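PDB 3TBF: glucosamine--fructose-6-phosphate aminotransferase [isomerizing] from Francisella tularensis subsp. tularensis, which makes glucosamine 6-phosphate from fructose 6-phosphate and glutamine, its C-terminal part, present here, probably carrying the sugar-isomerising step. Local coordinates for residues Arg95-Val100 and Lys125-Val130; Phe151-Gly156 and Thr168-Ala173; Val283-Leu288 and Lys312-Arg317. One frame throughout, in Å; residues are numbered along the deposited sequence.

Contact 1 of 3, residues Arg95-Val100 and Lys125-Val130; sequences RDNVVV and KKQNYV
Asn97 OD1 lies beside the side-chain amide of Gln127, the two amide planes 63° apart, and accepts a hydrogen bond from Lys123 NZ, just ahead of Lys125-Val130. The setting is the first SIS domain, an alpha/beta fold on a parallel five-stranded sheet: Arg95-Val100 belongs to the loop leading into strand 103-109, and Lys125-Val130 carries the chain from helix 115-124 into the neighbouring strand 129-136. Beyond this polar corner the contact is mainly apolar and centres on Val99. With CG1 anti to the backbone N (chi1 176°), the valine sets that methyl over the centre of the Tyr129 ring, 10° off the normal, in a CH-pi contact. The second methyl slips toward the phenol end, Val99 CG2 lying 3.8 Å from Tyr129 CZ, and also touches Gln127 CB. Asn128 flanks the valine, its ND2 hydrogen-bonded to Asp101 OD1. On the loop, Arg95 NH1 makes a salt bridge and Val98 N a hydrogen bond to Glu77 OE1 of the second subunit, which ties this surface strip to the dimer interface. On the other side of the contact, Asn128 CB rests 4.0 Å from Val99 CG1.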
# COMPACT_ATOMS: atom_id res chain seq x y z
N ARG A 95 -11.98 -10.33 -4.64
CA ARG A 95 -10.81 -11.08 -4.99
C ARG A 95 -10.97 -12.52 -4.56
O ARG A 95 -11.61 -12.82 -3.57
CB ARG A 95 -9.59 -10.47 -4.31
CG ARG A 95 -8.30 -11.16 -4.53
CD ARG A 95 -7.17 -10.32 -4.01
NE ARG A 95 -6.90 -10.44 -2.58
CZ ARG A 95 -6.42 -11.55 -2.00
NH1 ARG A 95 -6.19 -12.65 -2.71
NH2 ARG A 95 -6.21 -11.57 -0.70
N ASP A 96 -10.34 -13.40 -5.31
CA ASP A 96 -10.43 -14.81 -5.07
C ASP A 96 -9.31 -15.21 -4.08
O ASP A 96 -8.23 -15.68 -4.51
CB ASP A 96 -10.30 -15.50 -6.43
CG ASP A 96 -10.93 -16.86 -6.45
OD1 ASP A 96 -10.86 -17.50 -5.38
OD2 ASP A 96 -11.48 -17.28 -7.54
N ASN A 97 -9.55 -15.01 -2.78
CA ASN A 97 -8.51 -15.19 -1.78
C ASN A 97 -8.57 -16.51 -1.01
O ASN A 97 -9.58 -17.22 -1.05
CB ASN A 97 -8.56 -14.06 -0.76
CG ASN A 97 -9.81 -14.09 0.08
OD1 ASN A 97 -10.92 -14.24 -0.44
ND2 ASN A 97 -9.65 -13.96 1.39
N VAL A 98 -7.46 -16.80 -0.35
CA VAL A 98 -7.26 -17.99 0.44
C VAL A 98 -7.19 -17.58 1.90
O VAL A 98 -6.54 -16.61 2.27
CB VAL A 98 -5.93 -18.68 0.10
CG1 VAL A 98 -5.70 -19.89 1.04
CG2 VAL A 98 -5.88 -19.14 -1.33
N VAL A 99 -7.83 -18.36 2.74
CA VAL A 99 -7.96 -18.05 4.13
C VAL A 99 -7.17 -19.05 4.95
O VAL A 99 -7.52 -20.21 5.00
CB VAL A 99 -9.41 -18.13 4.53
CG1 VAL A 99 -9.56 -17.90 6.07
CG2 VAL A 99 -10.21 -17.14 3.73
N VAL A 100 -6.09 -18.59 5.57
CA VAL A 100 -5.30 -19.44 6.48
C VAL A 100 -6.20 -20.14 7.55
O VAL A 100 -7.17 -19.56 8.06
CB VAL A 100 -4.25 -18.54 7.22
CG1 VAL A 100 -3.53 -19.31 8.26
CG2 VAL A 100 -3.25 -17.87 6.17
N LYS A 125 -18.18 -15.31 5.97
CA LYS A 125 -18.98 -16.32 6.67
C LYS A 125 -19.14 -17.63 5.88
O LYS A 125 -19.44 -18.65 6.46
CB LYS A 125 -20.35 -15.76 7.05
CG LYS A 125 -20.26 -15.15 8.44
CD LYS A 125 -21.11 -13.98 8.58
CE LYS A 125 -21.05 -13.48 10.00
NZ LYS A 125 -22.42 -13.03 10.38
N LYS A 126 -18.90 -17.56 4.58
CA LYS A 126 -18.77 -18.75 3.76
C LYS A 126 -17.33 -19.24 3.65
O LYS A 126 -17.08 -20.12 2.86
CB LYS A 126 -19.20 -18.42 2.34
CG LYS A 126 -20.65 -17.99 2.24
CD LYS A 126 -20.83 -17.06 1.05
CE LYS A 126 -22.23 -16.47 1.01
NZ LYS A 126 -22.42 -15.68 -0.24
N GLN A 127 -16.38 -18.68 4.40
CA GLN A 127 -14.99 -19.07 4.22
C GLN A 127 -14.47 -19.70 5.50
O GLN A 127 -15.16 -19.78 6.51
CB GLN A 127 -14.14 -17.87 3.76
CG GLN A 127 -14.49 -17.40 2.34
CD GLN A 127 -13.67 -16.21 1.83
OE1 GLN A 127 -13.05 -16.27 0.75
NE2 GLN A 127 -13.67 -15.12 2.59
N ASN A 128 -13.23 -20.12 5.45
CA ASN A 128 -12.62 -20.83 6.55
C ASN A 128 -12.21 -19.99 7.78
O ASN A 128 -11.23 -20.31 8.43
CB ASN A 128 -11.36 -21.49 5.98
CG ASN A 128 -10.86 -22.63 6.82
OD1 ASN A 128 -11.64 -23.24 7.59
ND2 ASN A 128 -9.56 -22.94 6.69
N TYR A 129 -12.92 -18.93 8.13
CA TYR A 129 -12.47 -18.16 9.30
C TYR A 129 -13.02 -18.80 10.57
O TYR A 129 -14.10 -19.40 10.53
CB TYR A 129 -12.94 -16.71 9.25
CG TYR A 129 -12.33 -15.89 8.15
CD1 TYR A 129 -11.10 -15.30 8.32
CD2 TYR A 129 -12.98 -15.70 6.96
CE1 TYR A 129 -10.52 -14.52 7.33
CE2 TYR A 129 -12.42 -14.94 5.96
CZ TYR A 129 -11.18 -14.34 6.16
OH TYR A 129 -10.62 -13.58 5.16
N VAL A 130 -12.32 -18.64 11.68
CA VAL A 130 -12.80 -19.16 12.96
C VAL A 130 -13.91 -18.27 13.52
O VAL A 130 -14.72 -18.70 14.34
CB VAL A 130 -11.65 -19.30 14.00
CG1 VAL A 130 -10.59 -20.26 13.50
CG2 VAL A 130 -11.00 -17.95 14.32

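Contact 2 of 3, residues Phe151-Gly156 and Thr168-Ala173; sequences FMTKAG and TTQLVA
Phe151 and Ala173 make the aromatic part of this contact, where the end of strand 149-152 and the loop after it lie against helix 165-184. Ala173 CB sits over one face of the Phe151 ring, 3.4 Å above its plane and displaced toward the rim, in a CH-pi contact; CE1 is the ring atom it meets most closely. Phe151 CB points toward the helix, and CG stands anti to the backbone N (chi1 -178°).

Van der Waals contacts of the threonines and Ala155 continue the interface one turn back along the helix. Thr153 and Thr169 cross at about a right angle, with Thr153 CB 3.6 Å from Thr169 OG1. The Thr153 methyl, CG2, lies 3.4 Å from Thr169 O, a carbonyl that also receives the helical bond from Ala173 N, and it touches Ala173 CB 4.0 Å away. Ala155 CB adds a methyl against Thr169 OG1, at 3.6 Å.

The polar side-chain atoms of this interface find their partners outside the two segments. Thr169 OG1 turns back to its own helix and donates to Lys165 O. Thr153 OG1 bonds to Asn137 OD1, the same oxygen that accepts from Ala155 N, so Asn137 steadies the loop beyond the strand. Gln170, which only grazes Thr153, bonds through OE1 to Ser65 OG.

Alanine methyls and the Thr153 methyl thus pack the helix against the end of the outermost strand of the parallel sheet and the loop after it, the layered strand-and-helix arrangement expected of the alpha/beta SIS domain.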
# COMPACT_ATOMS: atom_id res chain seq x y z
N PHE A 151 -15.65 -4.95 19.75
CA PHE A 151 -14.98 -4.03 20.62
C PHE A 151 -15.40 -2.61 20.22
O PHE A 151 -15.11 -2.17 19.11
CB PHE A 151 -13.48 -4.18 20.49
CG PHE A 151 -12.75 -3.30 21.41
CD1 PHE A 151 -13.04 -1.93 21.49
CD2 PHE A 151 -11.79 -3.80 22.25
CE1 PHE A 151 -12.38 -1.08 22.37
CE2 PHE A 151 -11.14 -2.95 23.16
CZ PHE A 151 -11.44 -1.58 23.19
N MSE A 152 -16.07 -1.90 21.15
CA MSE A 152 -16.60 -0.60 20.85
C MSE A 152 -15.58 0.48 21.23
O MSE A 152 -15.07 0.49 22.32
CB MSE A 152 -17.88 -0.36 21.66
CG MSE A 152 -18.96 -1.43 21.52
SE MSE A 152 -19.45 -1.73 19.63
CE MSE A 152 -20.19 0.10 19.34
N THR A 153 -15.30 1.39 20.32
CA THR A 153 -14.61 2.61 20.62
C THR A 153 -15.61 3.56 21.29
O THR A 153 -16.79 3.33 21.24
CB THR A 153 -14.06 3.26 19.34
OG1 THR A 153 -15.15 3.45 18.41
CG2 THR A 153 -12.99 2.36 18.70
N LYS A 154 -15.13 4.58 21.98
CA LYS A 154 -16.01 5.57 22.55
C LYS A 154 -15.65 6.88 21.96
O LYS A 154 -15.20 7.77 22.67
CB LYS A 154 -15.82 5.70 24.03
CG LYS A 154 -15.95 4.43 24.85
CD LYS A 154 -17.02 3.55 24.38
CE LYS A 154 -17.63 2.85 25.50
NZ LYS A 154 -17.98 1.48 25.17
N ALA A 155 -15.77 7.00 20.66
CA ALA A 155 -15.47 8.25 20.02
C ALA A 155 -16.63 9.27 20.11
O ALA A 155 -16.37 10.47 19.98
CB ALA A 155 -15.04 8.01 18.58
N GLY A 156 -17.87 8.83 20.36
CA GLY A 156 -19.03 9.72 20.20
C GLY A 156 -19.23 9.98 18.72
O GLY A 156 -18.72 9.24 17.92
N THR A 168 -7.97 7.84 16.26
CA THR A 168 -7.18 7.63 17.44
C THR A 168 -7.80 6.61 18.38
O THR A 168 -7.06 5.79 18.91
CB THR A 168 -6.87 8.94 18.14
OG1 THR A 168 -8.08 9.69 18.34
CG2 THR A 168 -5.84 9.73 17.32
N THR A 169 -9.12 6.62 18.54
CA THR A 169 -9.78 5.60 19.32
C THR A 169 -9.75 4.23 18.69
O THR A 169 -9.73 3.20 19.40
CB THR A 169 -11.25 5.97 19.67
OG1 THR A 169 -12.03 6.08 18.48
CG2 THR A 169 -11.32 7.27 20.45
N GLN A 170 -9.73 4.17 17.35
CA GLN A 170 -9.52 2.85 16.72
C GLN A 170 -8.13 2.34 17.00
O GLN A 170 -7.97 1.17 17.35
CB GLN A 170 -9.82 2.87 15.24
CG GLN A 170 -11.31 2.99 14.95
CD GLN A 170 -11.55 3.46 13.52
OE1 GLN A 170 -10.62 3.62 12.75
NE2 GLN A 170 -12.82 3.62 13.15
N LEU A 171 -7.13 3.20 16.92
CA LEU A 171 -5.79 2.82 17.33
C LEU A 171 -5.76 2.32 18.78
O LEU A 171 -5.23 1.29 19.07
CB LEU A 171 -4.85 4.00 17.20
CG LEU A 171 -3.93 4.24 15.96
CD1 LEU A 171 -4.08 3.27 14.83
CD2 LEU A 171 -4.04 5.65 15.48
N VAL A 172 -6.34 3.06 19.69
CA VAL A 172 -6.30 2.64 21.06
C VAL A 172 -6.99 1.27 21.23
O VAL A 172 -6.45 0.39 21.89
CB VAL A 172 -6.89 3.71 21.99
CG1 VAL A 172 -7.17 3.17 23.37
CG2 VAL A 172 -5.93 4.86 22.14
N ALA A 173 -8.17 1.08 20.63
CA ALA A 173 -8.84 -0.21 20.74
C ALA A 173 -7.93 -1.33 20.23
O ALA A 173 -7.88 -2.42 20.82
CB ALA A 173 -10.15 -0.19 19.98

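Contact 3 of 3, residues Val283-Leu288 and Lys312-Arg317; sequences VPNDEL and KAVKER
The flat amide of Asn285 meets both Val314 and Ala313: its OD1 is 3.6 Å from Val314 CG1, and its ND2 is 4.0 Å from Ala313 CB. A second flat group, the guanidinium of Arg317, has Ala313 O at its edge and in its plane. There Arg317 NH2 donates over 2.8 Å to Ala313 O and closes a side-chain-to-backbone link within Lys312-Arg317. The setting is the second SIS domain: Val283-Leu288 runs from the last residue of strand 278-283 into the loop before helix 289-301, and Lys312-Arg317 follows the neighbouring parallel strand 305-311, so the contact ties together two loops at the same end of the sheet.

Val314 is the apolar centre. Val314 CG1 is anti to the carbonyl carbon (chi1 -57°) and faces Asn285; Val314 CG2 lies 3.6 Å from Val283 O and 4.2 Å from Val283 CG1. Leu289, at the start of helix 289-301, touches Val283, Val314 and Arg317 and so bridges the two loops from the helix side.

Farther along the first loop, Asp286 forms an Asx turn that leads into that helix, with Leu288 at its N-cap position; Leu288 also packs on Tyr94 of the second subunit. Leu288 N donates to Asp286 OD1 over 3.0 Å, approaching from above the carboxylate plane, 65° out of it.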
# COMPACT_ATOMS: atom_id res chain seq x y z
N VAL A 283 9.30 12.10 13.21
CA VAL A 283 10.59 11.57 13.61
C VAL A 283 10.57 11.12 15.07
O VAL A 283 10.81 11.91 15.99
CB VAL A 283 11.66 12.65 13.40
CG1 VAL A 283 13.03 12.07 13.64
CG2 VAL A 283 11.56 13.23 11.98
N PRO A 284 10.25 9.86 15.31
CA PRO A 284 10.09 9.35 16.65
C PRO A 284 11.38 8.89 17.36
O PRO A 284 12.47 8.79 16.77
CB PRO A 284 9.22 8.12 16.42
CG PRO A 284 9.74 7.58 15.13
CD PRO A 284 10.03 8.81 14.30
N ASN A 285 11.23 8.57 18.63
CA ASN A 285 12.33 8.08 19.46
C ASN A 285 12.40 6.57 19.44
O ASN A 285 11.89 5.90 20.35
CB ASN A 285 12.12 8.53 20.91
CG ASN A 285 13.25 8.09 21.82
OD1 ASN A 285 14.42 8.05 21.42
ND2 ASN A 285 12.91 7.76 23.06
N ASP A 286 13.01 6.03 18.40
CA ASP A 286 13.04 4.58 18.19
C ASP A 286 14.33 4.15 17.53
O ASP A 286 15.25 4.96 17.31
CB ASP A 286 11.81 4.12 17.38
CG ASP A 286 11.87 4.54 15.90
OD1 ASP A 286 12.85 5.19 15.45
OD2 ASP A 286 10.89 4.20 15.18
N GLU A 287 14.40 2.85 17.23
CA GLU A 287 15.61 2.21 16.70
C GLU A 287 16.06 2.78 15.35
O GLU A 287 17.21 2.61 15.01
CB GLU A 287 15.42 0.69 16.52
CG GLU A 287 14.96 -0.04 17.79
CD GLU A 287 13.42 0.06 18.01
OE1 GLU A 287 12.65 -0.41 17.12
OE2 GLU A 287 13.00 0.62 19.08
N LEU A 288 15.20 3.46 14.61
CA LEU A 288 15.45 3.78 13.19
C LEU A 288 15.76 5.24 12.91
O LEU A 288 15.60 5.72 11.78
CB LEU A 288 14.24 3.35 12.37
CG LEU A 288 13.75 1.93 12.68
CD1 LEU A 288 12.36 1.65 12.05
CD2 LEU A 288 14.82 0.89 12.23
N LYS A 312 10.87 14.92 21.65
CA LYS A 312 11.84 15.80 22.35
C LYS A 312 13.18 15.10 22.57
O LYS A 312 14.21 15.72 22.42
CB LYS A 312 11.31 16.27 23.71
CG LYS A 312 10.01 17.17 23.65
CD LYS A 312 9.54 17.58 25.05
CE LYS A 312 9.05 19.05 25.16
NZ LYS A 312 8.28 19.29 26.49
N ALA A 313 13.13 13.79 22.87
CA ALA A 313 14.34 12.98 23.09
C ALA A 313 15.25 12.78 21.86
O ALA A 313 16.29 12.16 22.00
CB ALA A 313 13.95 11.60 23.67
N VAL A 314 14.89 13.29 20.69
CA VAL A 314 15.75 13.16 19.53
C VAL A 314 16.02 14.50 18.91
O VAL A 314 16.77 14.58 17.97
CB VAL A 314 15.16 12.17 18.43
CG1 VAL A 314 14.91 10.76 19.06
CG2 VAL A 314 13.89 12.76 17.74
N LYS A 315 15.48 15.57 19.47
CA LYS A 315 15.54 16.89 18.81
C LYS A 315 16.94 17.46 18.62
O LYS A 315 17.22 18.18 17.66
CB LYS A 315 14.71 17.89 19.58
CG LYS A 315 14.30 19.08 18.75
CD LYS A 315 15.15 20.30 19.02
CE LYS A 315 15.05 21.30 17.86
NZ LYS A 315 14.05 22.37 18.09
N GLU A 316 17.82 17.13 19.55
CA GLU A 316 19.22 17.55 19.48
C GLU A 316 19.91 16.94 18.28
O GLU A 316 20.76 17.57 17.67
CB GLU A 316 19.95 17.14 20.74
CG GLU A 316 20.47 18.34 21.51
CD GLU A 316 19.36 19.31 21.92
OE1 GLU A 316 18.98 20.15 21.06
OE2 GLU A 316 18.89 19.21 23.09
N ARG A 317 19.54 15.71 17.95
CA ARG A 317 20.06 15.02 16.76
C ARG A 317 19.42 15.46 15.44
O ARG A 317 19.85 15.04 14.37
CB ARG A 317 19.94 13.51 16.98
CG ARG A 317 20.94 13.02 18.04
CD ARG A 317 20.66 11.61 18.53
NE ARG A 317 19.64 11.54 19.58
CZ ARG A 317 19.24 10.40 20.17
NH1 ARG A 317 19.79 9.24 19.81
NH2 ARG A 317 18.31 10.41 21.12

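The three contacts illustrate how chemistry can differ with place in an alpha/beta fold. Contact 1 is a surface contact, whereas contacts 2 and 3 are buried. Contacts 1 and 2 reach the same sheet, through the adjacent strands 129-136 and 149-152, yet their centres are about 27 Å apart; contact 3 belongs to the other SIS domain, across the chain's centre. Contacts 1 and 3 use corresponding places in the two sheets, the third and fourth strands, but one before the strands and the other after them. A methyl over an aromatic face recurs in contacts 1 and 2; contact 3 instead sets a valine against carbonyl oxygens and an amide.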